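Local coordinates for protein beta-methylmalyl-CoA dehydratase (Chloroflexus aurantiacus, PDB 4E3E) that catalyses the reversible dehydration of (2R,3S)-beta-methylmalyl-CoA to mesaconyl-CoA in the glyoxylate assimilation cycle, at residues 319-324 with 333-338; 115-118 with 123-126; 26-31 with 69-74; 211-216 with 254-259. One frame throughout, in Å; residues are numbered along the deposited sequence. Where two conformers were deposited one is given.

How the interactions relate
Along the chain the order is interactions 3, 2, 4 and 1, each closing before the next opens. All reach one long antiparallel sheet or the loops at its strand ends, as in a double hotdog fold. Interactions 3 and 4 are counterparts: each joins an edge strand (19-27 or 204-212) and its following loop to a long helix (65-80 or 250-265). Their centres lie about 18 Å apart, and H70 NE2 meets S255 OG (2.7 Å, probably a hydrogen bond), linking the two halves; both also touch the third subunit. Interaction 2, a hairpin end, and interaction 1, a loop between strands 307-318 and 338-349, lie more peripherally, their centres about 30 Å apart.

Interaction 1: 319-324 with 333-338; sequences DRPCHD and NYDPAV
P321 and H323, on an irregular stretch following strand 307-318, face D335 and A337, which belong to a type I beta turn running from D335 to V338 and closed by the bond from V338 N to D335 O (2.9 Å). The turn leads into strand 338-349, and the contact thus draws together the two ends of the loop between neighbouring antiparallel strands. D335 is the central side chain. With CG anti to the backbone N (chi1 -175°), the carboxylate swings out to serve two donors. OD2 accepts from A337 N at 2.8 Å through its anti lone pair, an Asx turn nested in the beta turn. OD1 takes the bond from H323 NE2, 2.7 Å long but bent to 143° at the hydrogen. The carboxylate sits at the edge of the imidazole, while NE2 stands above the carboxylate plane, the two planes being 52° apart. Beside this polar link, P321 CD rests 3.7 Å from A337 CB, and the P321 ring also touches P326. An alanine in place of D335 would probably leave H323 NE2 without its acceptor and deprive A337 N of its side-chain partner, freeing the imidazole to turn. H323 is exposed and poorly ordered, whereas D335 is buried; the short bond to a carboxylate held from both oxygens would probably favour a protonated imidazole.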
loop_
_atom_site.group_PDB
_atom_site.type_symbol
_atom_site.label_atom_id
_atom_site.label_comp_id
_atom_site.label_asym_id
_atom_site.label_seq_id
_atom_site.Cartn_x
_atom_site.Cartn_y
_atom_site.Cartn_z
ATOM N N ASP A 319 18.197 -2.284 -17.175
ATOM C CA ASP A 319 18.863 -1.189 -17.792
ATOM C C ASP A 319 19.187 -1.506 -19.230
ATOM O O ASP A 319 20.285 -1.294 -19.666
ATOM C CB ASP A 319 20.116 -0.839 -17.014
ATOM C CG ASP A 319 19.833 -0.478 -15.581
ATOM O OD1 ASP A 319 18.711 -0.172 -15.221
ATOM O OD2 ASP A 319 20.760 -0.497 -14.792
ATOM N N ARG A 320 18.214 -2.030 -19.946
ATOM C CA ARG A 320 18.343 -2.610 -21.294
ATOM C C ARG A 320 19.585 -2.197 -22.091
ATOM O O ARG A 320 19.800 -1.003 -22.351
ATOM C CB ARG A 320 17.071 -2.372 -22.124
ATOM C CG ARG A 320 17.021 -1.061 -22.896
ATOM C CD ARG A 320 16.069 -1.200 -24.068
ATOM N NE ARG A 320 15.998 -2.590 -24.518
ATOM C CZ ARG A 320 15.198 -3.022 -25.487
ATOM N NH1 ARG A 320 14.401 -2.168 -26.118
ATOM N NH2 ARG A 320 15.195 -4.306 -25.828
ATOM N N PRO A 321 20.408 -3.189 -22.494
ATOM C CA PRO A 321 21.609 -2.906 -23.290
ATOM C C PRO A 321 21.284 -2.545 -24.751
ATOM O O PRO A 321 20.102 -2.488 -25.127
ATOM C CB PRO A 321 22.403 -4.217 -23.203
ATOM C CG PRO A 321 21.373 -5.267 -22.997
ATOM C CD PRO A 321 20.285 -4.628 -22.175
ATOM N N CYS A 322 22.304 -2.277 -25.543
ATOM C CA CYS A 322 22.105 -1.881 -26.930
ATOM C C CYS A 322 21.514 -2.899 -27.955
ATOM O O CYS A 322 20.572 -2.558 -28.647
ATOM C CB CYS A 322 23.395 -1.219 -27.419
ATOM S SG CYS A 322 24.242 -0.285 -26.115
ATOM N N HIS A 323 21.998 -4.140 -28.004
ATOM C CA HIS A 323 21.394 -5.208 -28.808
ATOM C C HIS A 323 19.998 -5.543 -28.349
ATOM O O HIS A 323 19.757 -5.755 -27.155
ATOM C CB HIS A 323 22.284 -6.454 -28.782
ATOM C CG HIS A 323 22.729 -6.857 -27.390
ATOM N ND1 HIS A 323 23.746 -6.245 -26.746
ATOM C CD2 HIS A 323 22.249 -7.840 -26.522
ATOM C CE1 HIS A 323 23.910 -6.805 -25.532
ATOM N NE2 HIS A 323 22.995 -7.783 -25.396
ATOM N N ASP A 324 19.060 -5.568 -29.294
ATOM C CA ASP A 324 17.673 -5.927 -28.999
ATOM C C ASP A 324 17.511 -7.407 -28.648
ATOM O O ASP A 324 18.321 -8.255 -29.052
ATOM C CB ASP A 324 16.744 -5.545 -30.156
ATOM C CG ASP A 324 15.886 -4.328 -29.840
ATOM O OD1 ASP A 324 16.447 -3.256 -29.513
ATOM O OD2 ASP A 324 14.643 -4.447 -29.922
ATOM N N ASN A 333 25.533 -19.157 -21.939
ATOM C CA ASN A 333 25.567 -18.193 -20.840
ATOM C C ASN A 333 24.649 -17.026 -21.134
ATOM O O ASN A 333 24.695 -16.425 -22.217
ATOM C CB ASN A 333 26.987 -17.659 -20.582
ATOM C CG ASN A 333 27.996 -18.753 -20.336
ATOM O OD1 ASN A 333 29.039 -18.820 -21.005
ATOM N ND2 ASN A 333 27.723 -19.601 -19.356
ATOM N N TYR A 334 23.808 -16.717 -20.158
ATOM C CA TYR A 334 22.928 -15.569 -20.239
ATOM C C TYR A 334 23.722 -14.289 -20.286
ATOM O O TYR A 334 24.738 -14.164 -19.610
ATOM C CB TYR A 334 22.007 -15.540 -19.036
ATOM C CG TYR A 334 20.895 -16.554 -19.120
ATOM C CD1 TYR A 334 19.760 -16.302 -19.893
ATOM C CD2 TYR A 334 20.972 -17.765 -18.436
ATOM C CE1 TYR A 334 18.737 -17.220 -19.982
ATOM C CE2 TYR A 334 19.925 -18.693 -18.511
ATOM C CZ TYR A 334 18.822 -18.411 -19.291
ATOM O OH TYR A 334 17.777 -19.307 -19.372
ATOM N N ASP A 335 23.253 -13.353 -21.107
ATOM C CA ASP A 335 23.747 -11.979 -21.134
ATOM C C ASP A 335 23.718 -11.410 -19.707
ATOM O O ASP A 335 22.743 -11.638 -18.988
ATOM C CB ASP A 335 22.843 -11.169 -22.070
ATOM C CG ASP A 335 23.324 -9.750 -22.283
ATOM O OD1 ASP A 335 23.825 -9.456 -23.387
ATOM O OD2 ASP A 335 23.194 -8.926 -21.353
ATOM N N PRO A 336 24.784 -10.679 -19.289
ATOM C CA PRO A 336 24.831 -10.163 -17.914
ATOM C C PRO A 336 23.614 -9.304 -17.559
ATOM O O PRO A 336 23.284 -9.173 -16.379
ATOM C CB PRO A 336 26.119 -9.316 -17.871
ATOM C CG PRO A 336 26.659 -9.273 -19.268
ATOM C CD PRO A 336 26.031 -10.412 -20.027
ATOM N N ALA A 337 22.946 -8.744 -18.570
ATOM C CA ALA A 337 21.796 -7.859 -18.357
ATOM C C ALA A 337 20.486 -8.603 -18.075
ATOM O O ALA A 337 19.525 -8.000 -17.570
ATOM C CB ALA A 337 21.627 -6.915 -19.545
ATOM N N VAL A 338 20.443 -9.900 -18.388
ATOM C CA VAL A 338 19.215 -10.690 -18.233
ATOM C C VAL A 338 19.031 -11.172 -16.784
ATOM O O VAL A 338 19.933 -11.814 -16.213
ATOM C CB VAL A 338 19.180 -11.896 -19.204
ATOM C CG1 VAL A 338 17.956 -12.769 -18.937
ATOM C CG2 VAL A 338 19.184 -11.425 -20.653
#

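Interaction 2: 115-118 with 123-126; sequences RQNK and GVVY. With SO4 (sulfate ion), chain C.
R115 and V124 face each other as an antiparallel hydrogen-bonded pair, joined by R115 N to V124 O at 2.9 Å and by V124 N to R115 O at 2.8 Å. The second bond is almost straight at the hydrogen (177°), although its donor lies above the carbonyl plane of R115. Both side chains leave the sheet on the same face. The arginine runs out extended, then bends at chi3 (69°), which turns its guanidinium back over the hairpin end and brings NH2 to 4.2 Å from V124 CG2. R115 and V124 sit near the turn end of the beta hairpin of strands 104-116 and 122-132, in the MaoC-like part of a hotdog fold; V124 also packs on W145 and lies close to L88, assigned by similarity to the substrate site. G123 comes next, in a non-hydrogen-bonded pair with Q116, its CA 3.9 Å from Q116 CA. A CB here would come tight against Q116 CA, consistent with a glycine at this close approach. N117 then curls its amide back beside G123, where ND2 bonds to T122 OG1. A sulfate ion, probably from the crystallisation liquor, lies at the guanidinium edge of R115: NH1 gives O3 a bond of 2.8 Å, while NH2 reaches O3 and O4 only weakly. The K118 chain, extended beyond CG, runs alongside the ion and adds NZ, 2.7 Å from O2.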
loop_
_atom_site.group_PDB
_atom_site.type_symbol
_atom_site.label_atom_id
_atom_site.label_comp_id
_atom_site.label_asym_id
_atom_site.label_seq_id
_atom_site.Cartn_x
_atom_site.Cartn_y
_atom_site.Cartn_z
ATOM N N ARG A 115 19.833 -33.858 -3.718
ATOM C CA ARG A 115 21.178 -34.106 -4.236
ATOM C C ARG A 115 22.195 -33.163 -3.599
ATOM O O ARG A 115 22.203 -31.959 -3.880
ATOM C CB ARG A 115 21.255 -34.001 -5.773
ATOM C CG ARG A 115 22.648 -34.351 -6.315
ATOM C CD ARG A 115 22.810 -34.098 -7.810
ATOM N NE ARG A 115 22.811 -32.674 -8.158
ATOM C CZ ARG A 115 23.903 -31.919 -8.296
ATOM N NH1 ARG A 115 25.116 -32.434 -8.109
ATOM N NH2 ARG A 115 23.782 -30.635 -8.624
ATOM N N GLN A 116 23.055 -33.724 -2.751
ATOM C CA GLN A 116 24.133 -32.954 -2.150
ATOM C C GLN A 116 25.059 -32.480 -3.258
ATOM O O GLN A 116 25.368 -33.240 -4.164
ATOM C CB GLN A 116 24.910 -33.789 -1.128
ATOM C CG GLN A 116 26.103 -33.046 -0.547
ATOM C CD GLN A 116 26.654 -33.705 0.694
ATOM O OE1 GLN A 116 25.996 -33.742 1.738
ATOM N NE2 GLN A 116 27.870 -34.225 0.594
ATOM N N ASN A 117 25.478 -31.219 -3.191
ATOM C CA ASN A 117 26.420 -30.686 -4.166
ATOM C C ASN A 117 27.816 -31.272 -4.010
ATOM O O ASN A 117 28.174 -31.782 -2.938
ATOM C CB ASN A 117 26.427 -29.150 -4.154
ATOM C CG ASN A 117 25.240 -28.570 -4.882
ATOM O OD1 ASN A 117 25.016 -28.865 -6.065
ATOM N ND2 ASN A 117 24.449 -27.740 -4.185
ATOM N N LYS A 118 28.592 -31.213 -5.090
ATOM C CA LYS A 118 29.917 -31.830 -5.127
ATOM C C LYS A 118 30.901 -31.263 -4.103
ATOM O O LYS A 118 31.722 -32.007 -3.565
ATOM C CB LYS A 118 30.496 -31.795 -6.541
ATOM C CG LYS A 118 30.000 -32.951 -7.391
ATOM C CD LYS A 118 29.925 -32.578 -8.857
ATOM C CE LYS A 118 28.945 -33.476 -9.585
ATOM N NZ LYS A 118 28.705 -32.929 -10.939
ATOM N N GLY A 123 23.298 -28.389 -0.908
ATOM C CA GLY A 123 22.564 -29.439 -1.596
ATOM C C GLY A 123 21.301 -28.908 -2.252
ATOM O O GLY A 123 20.779 -27.851 -1.879
ATOM N N VAL A 124 20.808 -29.659 -3.228
ATOM C CA VAL A 124 19.607 -29.302 -3.966
ATOM C C VAL A 124 18.426 -30.107 -3.439
ATOM O O VAL A 124 18.494 -31.336 -3.350
ATOM C CB VAL A 124 19.786 -29.603 -5.471
ATOM C CG1 VAL A 124 18.508 -29.303 -6.254
ATOM C CG2 VAL A 124 20.984 -28.842 -6.026
ATOM N N VAL A 125 17.341 -29.416 -3.105
ATOM C CA VAL A 125 16.109 -30.089 -2.670
ATOM C C VAL A 125 14.990 -29.748 -3.647
ATOM O O VAL A 125 14.817 -28.586 -4.027
ATOM C CB VAL A 125 15.767 -29.761 -1.189
ATOM C CG1 VAL A 125 15.926 -28.285 -0.901
ATOM C CG2 VAL A 125 14.369 -30.245 -0.769
ATOM N N TYR A 126 14.277 -30.781 -4.089
ATOM C CA TYR A 126 13.149 -30.638 -5.003
ATOM C C TYR A 126 11.920 -30.802 -4.161
ATOM O O TYR A 126 11.822 -31.774 -3.397
ATOM C CB TYR A 126 13.157 -31.738 -6.077
ATOM C CG TYR A 126 14.348 -31.668 -6.999
ATOM C CD1 TYR A 126 15.603 -32.104 -6.578
ATOM C CD2 TYR A 126 14.224 -31.167 -8.291
ATOM C CE1 TYR A 126 16.705 -32.039 -7.419
ATOM C CE2 TYR A 126 15.324 -31.103 -9.146
ATOM C CZ TYR A 126 16.558 -31.536 -8.699
ATOM O OH TYR A 126 17.652 -31.471 -9.524
HETATM S S SO4 C . 27.434 -29.567 -9.099
HETATM O O1 SO4 C . 28.637 -28.803 -8.695
HETATM O O2 SO4 C . 27.744 -30.449 -10.242
HETATM O O3 SO4 C . 27.002 -30.396 -7.947
HETATM O O4 SO4 C . 26.361 -28.623 -9.505
#

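Interaction 3: 26-31 with 69-74; sequences RTITEG and FHIVFG
I71 of helix 65-80 points its side chain at R26 of edge strand 19-27 and at I28, just beyond in sequence. This is the hotdog arrangement, in which a long helix lies against the antiparallel sheet, and all three touching residues are buried. The branches of I71 part at CB. CG2, anti to the backbone N, meets R26 CG at 4.1 Å, the two side chains crossing at about a right angle. The other branch leaves through CG1, beside the backbone N (chi1 -71°), and extends to CD1. This methyl reaches I28 tip to tip, 3.7 Å from I28 CD1 and 3.8 Å from I28 CG1. No hydrogen bond passes between the segments, and the join is purely apolar. I28 also touches I63, a residue assigned by similarity to the substrate site, and I71 packs on Y225.

R26 gives the contact only its aliphatic stem. Beyond CG the chain bends at chi2 and chi3 and folds back along its own segment, where the charge finds D32 in a salt bridge; NH2 bonds to L224 O. The guanidinium is gripped locally as well: NH1 donates to T27 O at 2.9 Å, with that oxygen in the guanidinium plane but NH1 itself above the carbonyl plane of T27. A leucine in place of R26 would probably leave D32 without its charge partner and strip T27 O and L224 O of a donor. Further on, T29 N-caps helix 30-40 through a weak bond, G31 N lying 3.0 Å from T29 OG1.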
loop_
_atom_site.group_PDB
_atom_site.type_symbol
_atom_site.label_atom_id
_atom_site.label_comp_id
_atom_site.label_asym_id
_atom_site.label_seq_id
_atom_site.Cartn_x
_atom_site.Cartn_y
_atom_site.Cartn_z
ATOM N N ARG A 26 -3.900 -18.025 4.473
ATOM C CA ARG A 26 -4.113 -16.657 4.142
ATOM C C ARG A 26 -5.372 -16.361 3.376
ATOM O O ARG A 26 -5.489 -16.751 2.262
ATOM C CB ARG A 26 -2.925 -16.227 3.306
ATOM C CG ARG A 26 -3.022 -14.836 2.769
ATOM C CD ARG A 26 -2.663 -13.836 3.825
ATOM N NE ARG A 26 -1.930 -12.724 3.282
ATOM C CZ ARG A 26 -2.468 -11.785 2.546
ATOM N NH1 ARG A 26 -3.746 -11.820 2.300
ATOM N NH2 ARG A 26 -1.731 -10.825 2.081
ATOM N N THR A 27 -6.265 -15.592 3.967
ATOM C CA THR A 27 -7.458 -15.094 3.282
ATOM C C THR A 27 -7.043 -13.944 2.377
ATOM O O THR A 27 -6.377 -12.999 2.824
ATOM C CB THR A 27 -8.530 -14.619 4.274
ATOM O OG1 THR A 27 -8.896 -15.710 5.113
ATOM C CG2 THR A 27 -9.774 -14.101 3.548
ATOM N N ILE A 28 -7.420 -14.036 1.104
ATOM C CA ILE A 28 -7.052 -13.022 0.130
ATOM C C ILE A 28 -8.222 -12.073 -0.082
ATOM O O ILE A 28 -9.369 -12.511 -0.326
ATOM C CB ILE A 28 -6.559 -13.653 -1.188
ATOM C CG1 ILE A 28 -5.348 -14.558 -0.917
ATOM C CG2 ILE A 28 -6.172 -12.570 -2.190
ATOM C CD1 ILE A 28 -4.883 -15.338 -2.138
ATOM N N THR A 29 -7.956 -10.777 0.065
ATOM C CA THR A 29 -9.054 -9.796 0.039
ATOM C C THR A 29 -8.872 -8.743 -1.039
ATOM O O THR A 29 -7.818 -8.673 -1.698
ATOM C CB THR A 29 -9.158 -9.039 1.369
ATOM O OG1 THR A 29 -8.027 -8.166 1.492
ATOM C CG2 THR A 29 -9.158 -10.000 2.544
ATOM N N GLU A 30 -9.875 -7.875 -1.156
ATOM C CA GLU A 30 -9.820 -6.745 -2.076
ATOM C C GLU A 30 -8.685 -5.830 -1.709
ATOM O O GLU A 30 -8.162 -5.129 -2.574
ATOM C CB GLU A 30 -11.150 -5.974 -2.108
ATOM C CG GLU A 30 -12.329 -6.756 -2.692
ATOM C CD GLU A 30 -12.324 -6.841 -4.228
ATOM O OE1 GLU A 30 -11.237 -6.747 -4.869
ATOM O OE2 GLU A 30 -13.428 -7.014 -4.807
ATOM N N GLY A 31 -8.276 -5.831 -0.441
ATOM C CA GLY A 31 -7.091 -5.018 -0.064
ATOM C C GLY A 31 -5.827 -5.553 -0.698
ATOM O O GLY A 31 -4.906 -4.780 -1.082
ATOM N N PHE A 69 0.247 -17.175 -6.981
ATOM C CA PHE A 69 1.561 -17.820 -6.964
ATOM C C PHE A 69 2.481 -17.338 -5.827
ATOM O O PHE A 69 3.012 -18.175 -5.072
ATOM C CB PHE A 69 2.227 -17.726 -8.332
ATOM C CG PHE A 69 3.613 -18.290 -8.371
ATOM C CD1 PHE A 69 3.822 -19.653 -8.587
ATOM C CD2 PHE A 69 4.704 -17.465 -8.183
ATOM C CE1 PHE A 69 5.104 -20.173 -8.625
ATOM C CE2 PHE A 69 5.994 -17.984 -8.220
ATOM C CZ PHE A 69 6.191 -19.342 -8.434
ATOM N N HIS A 70 2.667 -16.018 -5.700
ATOM C CA HIS A 70 3.554 -15.460 -4.666
ATOM C C HIS A 70 3.112 -15.750 -3.252
ATOM O O HIS A 70 3.923 -15.960 -2.363
ATOM C CB HIS A 70 3.743 -13.961 -4.856
ATOM C CG HIS A 70 4.315 -13.591 -6.199
ATOM N ND1 HIS A 70 5.321 -14.289 -6.769
ATOM C CD2 HIS A 70 3.985 -12.573 -7.089
ATOM C CE1 HIS A 70 5.627 -13.740 -7.962
ATOM N NE2 HIS A 70 4.810 -12.691 -8.158
ATOM N N ILE A 71 1.807 -15.786 -3.037
ATOM C CA ILE A 71 1.281 -16.144 -1.726
ATOM C C ILE A 71 1.546 -17.620 -1.377
ATOM O O ILE A 71 2.037 -17.911 -0.280
ATOM C CB ILE A 71 -0.201 -15.742 -1.588
ATOM C CG1 ILE A 71 -0.283 -14.201 -1.492
ATOM C CG2 ILE A 71 -0.832 -16.395 -0.350
ATOM C CD1 ILE A 71 -1.676 -13.643 -1.602
ATOM N N VAL A 72 1.235 -18.533 -2.308
ATOM C CA VAL A 72 1.532 -19.967 -2.146
ATOM C C VAL A 72 3.045 -20.167 -1.922
ATOM O O VAL A 72 3.471 -20.831 -0.956
ATOM C CB VAL A 72 0.993 -20.795 -3.341
ATOM C CG1 VAL A 72 1.557 -22.219 -3.329
ATOM C CG2 VAL A 72 -0.541 -20.860 -3.291
ATOM N N PHE A 73 3.847 -19.559 -2.789
ATOM C CA PHE A 73 5.314 -19.590 -2.653
ATOM C C PHE A 73 5.780 -19.045 -1.307
ATOM O O PHE A 73 6.580 -19.690 -0.612
ATOM C CB PHE A 73 5.963 -18.835 -3.819
ATOM C CG PHE A 73 7.479 -18.856 -3.827
ATOM C CD1 PHE A 73 8.221 -18.049 -2.970
ATOM C CD2 PHE A 73 8.170 -19.643 -4.761
ATOM C CE1 PHE A 73 9.628 -18.041 -3.023
ATOM C CE2 PHE A 73 9.558 -19.632 -4.819
ATOM C CZ PHE A 73 10.297 -18.832 -3.946
ATOM N N GLY A 74 5.289 -17.865 -0.935
ATOM C CA GLY A 74 5.673 -17.239 0.334
ATOM C C GLY A 74 5.477 -18.121 1.562
ATOM O O GLY A 74 6.335 -18.157 2.435
#

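Interaction 4: 211-216 with 254-259; sequences VTIEEA and ISLARS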
loop_
_atom_site.group_PDB
_atom_site.type_symbol
_atom_site.label_atom_id
_atom_site.label_comp_id
_atom_site.label_asym_id
_atom_site.label_seq_id
_atom_site.Cartn_x
_atom_site.Cartn_y
_atom_site.Cartn_z
ATOM N N VAL A 211 10.756 0.120 -15.807
ATOM C CA VAL A 211 10.332 0.575 -14.474
ATOM C C VAL A 211 11.417 0.342 -13.431
ATOM O O VAL A 211 12.026 -0.743 -13.368
ATOM C CB VAL A 211 8.987 -0.048 -14.011
ATOM C CG1 VAL A 211 7.862 0.379 -14.944
ATOM C CG2 VAL A 211 9.062 -1.576 -13.891
ATOM N N THR A 212 11.660 1.368 -12.618
ATOM C CA THR A 212 12.727 1.310 -11.619
ATOM C C THR A 212 12.198 0.772 -10.287
ATOM O O THR A 212 11.144 1.196 -9.813
ATOM C CB THR A 212 13.370 2.691 -11.446
ATOM O OG1 THR A 212 13.791 3.150 -12.729
ATOM C CG2 THR A 212 14.579 2.650 -10.507
ATOM N N ILE A 213 12.942 -0.177 -9.709
ATOM C CA ILE A 213 12.606 -0.803 -8.427
ATOM C C ILE A 213 13.052 0.063 -7.255
ATOM O O ILE A 213 14.204 0.484 -7.197
ATOM C CB ILE A 213 13.241 -2.209 -8.321
ATOM C CG1 ILE A 213 12.733 -3.101 -9.462
ATOM C CG2 ILE A 213 12.985 -2.852 -6.956
ATOM C CD1 ILE A 213 13.369 -4.471 -9.508
ATOM N N GLU A 214 12.130 0.324 -6.328
ATOM C CA GLU A 214 12.466 1.018 -5.071
ATOM C C GLU A 214 12.557 -0.008 -3.930
ATOM O O GLU A 214 11.908 -1.052 -3.992
ATOM C CB GLU A 214 11.420 2.111 -4.758
ATOM C CG GLU A 214 11.410 3.280 -5.743
ATOM C CD GLU A 214 12.769 3.992 -5.813
ATOM O OE1 GLU A 214 13.347 4.305 -4.748
ATOM O OE2 GLU A 214 13.271 4.258 -6.932
ATOM N N GLU A 215 13.357 0.270 -2.901
ATOM C CA GLU A 215 13.445 -0.650 -1.748
ATOM C C GLU A 215 12.087 -0.900 -1.093
ATOM O O GLU A 215 11.728 -2.058 -0.822
ATOM C CB GLU A 215 14.433 -0.150 -0.694
ATOM C CG GLU A 215 15.884 -0.071 -1.156
ATOM C CD GLU A 215 16.581 -1.433 -1.236
ATOM O OE1 GLU A 215 15.943 -2.508 -1.038
ATOM O OE2 GLU A 215 17.781 -1.424 -1.510
ATOM N N ALA A 216 11.338 0.183 -0.845
ATOM C CA ALA A 216 10.062 0.096 -0.139
ATOM C C ALA A 216 9.110 -0.738 -0.964
ATOM O O ALA A 216 8.243 -1.426 -0.424
ATOM C CB ALA A 216 9.467 1.478 0.100
ATOM N N ILE A 254 9.150 -11.366 -11.883
ATOM C CA ILE A 254 8.143 -12.057 -12.689
ATOM C C ILE A 254 6.897 -11.173 -12.821
ATOM O O ILE A 254 6.330 -11.004 -13.920
ATOM C CB ILE A 254 7.783 -13.445 -12.109
ATOM C CG1 ILE A 254 8.981 -14.405 -12.199
ATOM C CG2 ILE A 254 6.591 -14.045 -12.842
ATOM C CD1 ILE A 254 8.849 -15.675 -11.375
ATOM N N SER A 255 6.475 -10.601 -11.700
ATOM C CA SER A 255 5.252 -9.812 -11.686
ATOM C C SER A 255 5.375 -8.487 -12.453
ATOM O O SER A 255 4.425 -8.052 -13.122
ATOM C CB SER A 255 4.783 -9.613 -10.246
ATOM O OG SER A 255 3.981 -10.723 -9.849
ATOM N N LEU A 256 6.543 -7.857 -12.380
ATOM C CA LEU A 256 6.800 -6.696 -13.193
ATOM C C LEU A 256 6.793 -7.031 -14.700
ATOM O O LEU A 256 6.169 -6.317 -15.497
ATOM C CB LEU A 256 8.161 -6.056 -12.805
ATOM C CG LEU A 256 8.211 -5.292 -11.455
ATOM C CD1 LEU A 256 9.646 -4.972 -11.060
ATOM C CD2 LEU A 256 7.394 -3.998 -11.494
ATOM N N ALA A 257 7.495 -8.106 -15.080
ATOM C CA ALA A 257 7.564 -8.533 -16.478
ATOM C C ALA A 257 6.172 -8.790 -17.029
ATOM O O ALA A 257 5.846 -8.364 -18.151
ATOM C CB ALA A 257 8.447 -9.771 -16.631
ATOM N N ARG A 258 5.341 -9.474 -16.245
ATOM C CA ARG A 258 3.981 -9.744 -16.671
ATOM C C ARG A 258 3.223 -8.427 -16.882
ATOM O O ARG A 258 2.534 -8.253 -17.906
ATOM C CB ARG A 258 3.281 -10.660 -15.659
ATOM C CG ARG A 258 1.759 -10.795 -15.804
ATOM C CD ARG A 258 1.251 -11.476 -17.079
ATOM N NE ARG A 258 -0.197 -11.719 -16.929
ATOM C CZ ARG A 258 -1.050 -11.975 -17.915
ATOM N NH1 ARG A 258 -0.635 -12.057 -19.190
ATOM N NH2 ARG A 258 -2.334 -12.166 -17.621
ATOM N N SER A 259 3.357 -7.499 -15.927
ATOM C CA SER A 259 2.708 -6.205 -16.052
ATOM C C SER A 259 3.164 -5.480 -17.327
ATOM O O SER A 259 2.336 -5.046 -18.117
ATOM C CB SER A 259 2.973 -5.347 -14.822
ATOM O OG SER A 259 2.274 -4.132 -14.966
#
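L256, on helix 250-265, divides its two methyls between V211 and I213, and these apolar touches make up the whole contact. CD2 approaches V211 CG2 at 3.8 Å; CD1 lies 3.9 Å from I213 CG1 and 4.1 Å from I213 CD1. In both pairs the side chains cross obliquely, neither aligned nor end on. The leucine stem stands beside its backbone N (chi1 -73°), and the fork at CG then straddles the strand end, one prong to each partner. V211 points toward the helix. I213 starts off to one side and turns back, CG1 anti to its carbonyl carbon (chi1 -59°), to offer the flank of its chain rather than its branch methyl CG2. L256 also packs on Y40 of helix 30-40, and I213 rests on V248 as well.

The pattern is that of a second hotdog half: edge strand 204-212 runs into a short loop and helix 215-224, and helix 250-265 lies against this bend as helix 65-80 does in the first half. Where that half has an arginine stem, V211 presents a compact branched side chain.

No polar bond crosses the contact; the side-chain bonds nearby come from neighbouring residues. Within the helix, R258 N bonds to I254 O at 3.0 Å and S259 N to S255 O at 3.1 Å. S255 OG, turned from the strand, bonds to Y36 OH as well as to H70. At the subunit boundary R223 of the second subunit packs on V211 and L256, and E214 OE2 forms a salt bridge with R246 of that subunit.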